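Local coordinates for protein blood group a-and b-cleaving endo-beta-galactosidase (Streptococcus pneumoniae, PDB 2YGL) that is an endo-beta-galactosidase that cleaves blood group A and B antigens, here represented by tandem CBM51 modules that probably bind carbohydrate, at residues 17-22 / 32-37. Numbering follows the deposited sequence.
Sequences ATHGDI and APFTTG
Phe34 lays the CE2-CZ edge of its ring over one face of the His19 imidazole, an edge-to-face aromatic pair that joins the loop after strand 16-17 to the first turn of helix 34-39 in the beta-sandwich of the first CBM51 module. The ring planes meet at 54° and the centroids lie 4.6 Å apart. Phe34 CZ sits over the centre of the imidazole, and CE2 comes within 3.5 Å of His19 CG. With CG anti to the backbone N, the phenyl ring reaches out from the helix start, where Pro33 is the N-cap residue, and bridges the 9.1 Å between His19 CA and Phe34 CA. This aromatic part is buried, and Val64 and Thr63 of strand 60-64 pack on Phe34 and His19, respectively. Both imidazole nitrogens are engaged: NE2 is hydrogen-bonded to Lys26 O, and ND1, 3.2 Å from Asp21 N, accepts a bent N-H (138°) almost in the ring plane; together these bonds should limit rotation of the ring. The looser side lies at partly exposed Asp21, whose CB rests 3.7 Å from Phe34 CE1. Its OD2 stays 3.9 Å from Phe34 CE1, the carboxylate tilted 27° from the ring plane, and forms a weak, long ion pair with Lys26 NZ, while OD1 is hydrogen-bonded to Asp23 N. At the helix side, Thr35 OG1 sits in the plane of the Phe34 ring, at its edge, and is hydrogen-bonded to Glu160 OE2.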
loop_
_atom_site.group_PDB
_atom_site.type_symbol
_atom_site.label_atom_id
_atom_site.label_comp_id
_atom_site.label_asym_id
_atom_site.label_seq_id
_atom_site.Cartn_x
_atom_site.Cartn_y
_atom_site.Cartn_z
ATOM N N ALA A 17 -26.871 -5.702 4.923
ATOM C CA ALA A 17 -27.371 -4.553 5.663
ATOM C C ALA A 17 -28.727 -4.873 6.276
ATOM O O ALA A 17 -29.650 -5.292 5.575
ATOM C CB ALA A 17 -27.467 -3.329 4.757
ATOM N N THR A 18 -28.832 -4.698 7.589
ATOM C CA THR A 18 -30.106 -4.842 8.286
ATOM C C THR A 18 -30.418 -3.571 9.072
ATOM O O THR A 18 -29.509 -2.863 9.520
ATOM C CB THR A 18 -30.119 -6.055 9.247
ATOM O OG1 THR A 18 -29.120 -5.879 10.259
ATOM C CG2 THR A 18 -29.871 -7.366 8.493
ATOM N N HIS A 19 -31.709 -3.293 9.228
ATOM C CA HIS A 19 -32.186 -2.133 9.975
ATOM C C HIS A 19 -33.336 -2.530 10.903
ATOM O O HIS A 19 -33.867 -3.640 10.802
ATOM C CB HIS A 19 -32.615 -1.005 9.020
ATOM C CG HIS A 19 -33.688 -1.399 8.050
ATOM N ND1 HIS A 19 -35.015 -1.514 8.411
ATOM C CD2 HIS A 19 -33.633 -1.689 6.728
ATOM C CE1 HIS A 19 -35.727 -1.869 7.356
ATOM N NE2 HIS A 19 -34.913 -1.979 6.321
ATOM N N GLY A 20 -33.715 -1.617 11.794
ATOM C CA GLY A 20 -34.743 -1.885 12.792
ATOM C C GLY A 20 -36.156 -1.457 12.439
ATOM O O GLY A 20 -37.058 -1.577 13.267
ATOM N N ASP A 21 -36.359 -0.961 11.221
ATOM C CA ASP A 21 -37.698 -0.561 10.778
ATOM C C ASP A 21 -38.517 -1.784 10.359
ATOM O O ASP A 21 -38.004 -2.671 9.681
ATOM C CB ASP A 21 -37.612 0.449 9.629
ATOM C CG ASP A 21 -38.933 1.161 9.372
ATOM O OD1 ASP A 21 -39.899 0.506 8.917
ATOM O OD2 ASP A 21 -39.002 2.384 9.618
ATOM N N ILE A 22 -39.789 -1.818 10.758
ATOM C CA ILE A 22 -40.661 -2.968 10.471
ATOM C C ILE A 22 -40.973 -3.152 8.981
ATOM O O ILE A 22 -41.265 -4.263 8.546
ATOM C CB ILE A 22 -41.978 -2.968 11.318
ATOM C CG1 ILE A 22 -42.874 -1.768 10.976
ATOM C CG2 ILE A 22 -41.659 -3.045 12.819
ATOM C CD1 ILE A 22 -44.315 -1.899 11.473
ATOM N N ALA A 32 -27.933 9.828 3.166
ATOM C CA ALA A 32 -29.202 10.350 3.666
ATOM C C ALA A 32 -29.580 9.656 4.975
ATOM O O ALA A 32 -29.174 8.512 5.207
ATOM C CB ALA A 32 -30.309 10.155 2.624
ATOM N N PRO A 33 -30.352 10.347 5.842
ATOM C CA PRO A 33 -30.954 9.683 7.001
ATOM C C PRO A 33 -31.905 8.585 6.526
ATOM O O PRO A 33 -32.412 8.664 5.401
ATOM C CB PRO A 33 -31.746 10.805 7.679
ATOM C CG PRO A 33 -31.116 12.072 7.199
ATOM C CD PRO A 33 -30.667 11.788 5.806
ATOM N N PHE A 34 -32.144 7.577 7.363
ATOM C CA PHE A 34 -32.938 6.417 6.946
ATOM C C PHE A 34 -34.361 6.760 6.510
ATOM O O PHE A 34 -34.758 6.434 5.394
ATOM C CB PHE A 34 -32.968 5.333 8.030
ATOM C CG PHE A 34 -33.730 4.093 7.634
ATOM C CD1 PHE A 34 -35.111 4.014 7.819
ATOM C CD2 PHE A 34 -33.068 3.003 7.075
ATOM C CE1 PHE A 34 -35.818 2.866 7.459
ATOM C CE2 PHE A 34 -33.766 1.851 6.708
ATOM C CZ PHE A 34 -35.142 1.782 6.900
ATOM N N THR A 35 -35.124 7.402 7.395
ATOM C CA THR A 35 -36.549 7.638 7.153
ATOM C C THR A 35 -36.819 8.684 6.066
ATOM O O THR A 35 -37.614 8.432 5.158
ATOM C CB THR A 35 -37.311 7.956 8.461
ATOM O OG1 THR A 35 -37.236 6.821 9.328
ATOM C CG2 THR A 35 -38.784 8.263 8.190
ATOM N N THR A 36 -36.153 9.838 6.150
ATOM C CA THR A 36 -36.295 10.885 5.130
ATOM C C THR A 36 -35.772 10.418 3.774
ATOM O O THR A 36 -36.371 10.712 2.738
ATOM C CB THR A 36 -35.561 12.194 5.511
ATOM O OG1 THR A 36 -34.161 11.934 5.672
ATOM C CG2 THR A 36 -36.123 12.794 6.793
ATOM N N GLY A 37 -34.650 9.697 3.791
ATOM C CA GLY A 37 -34.050 9.153 2.574
ATOM C C GLY A 37 -34.955 8.156 1.875
ATOM O O GLY A 37 -35.064 8.169 0.649
#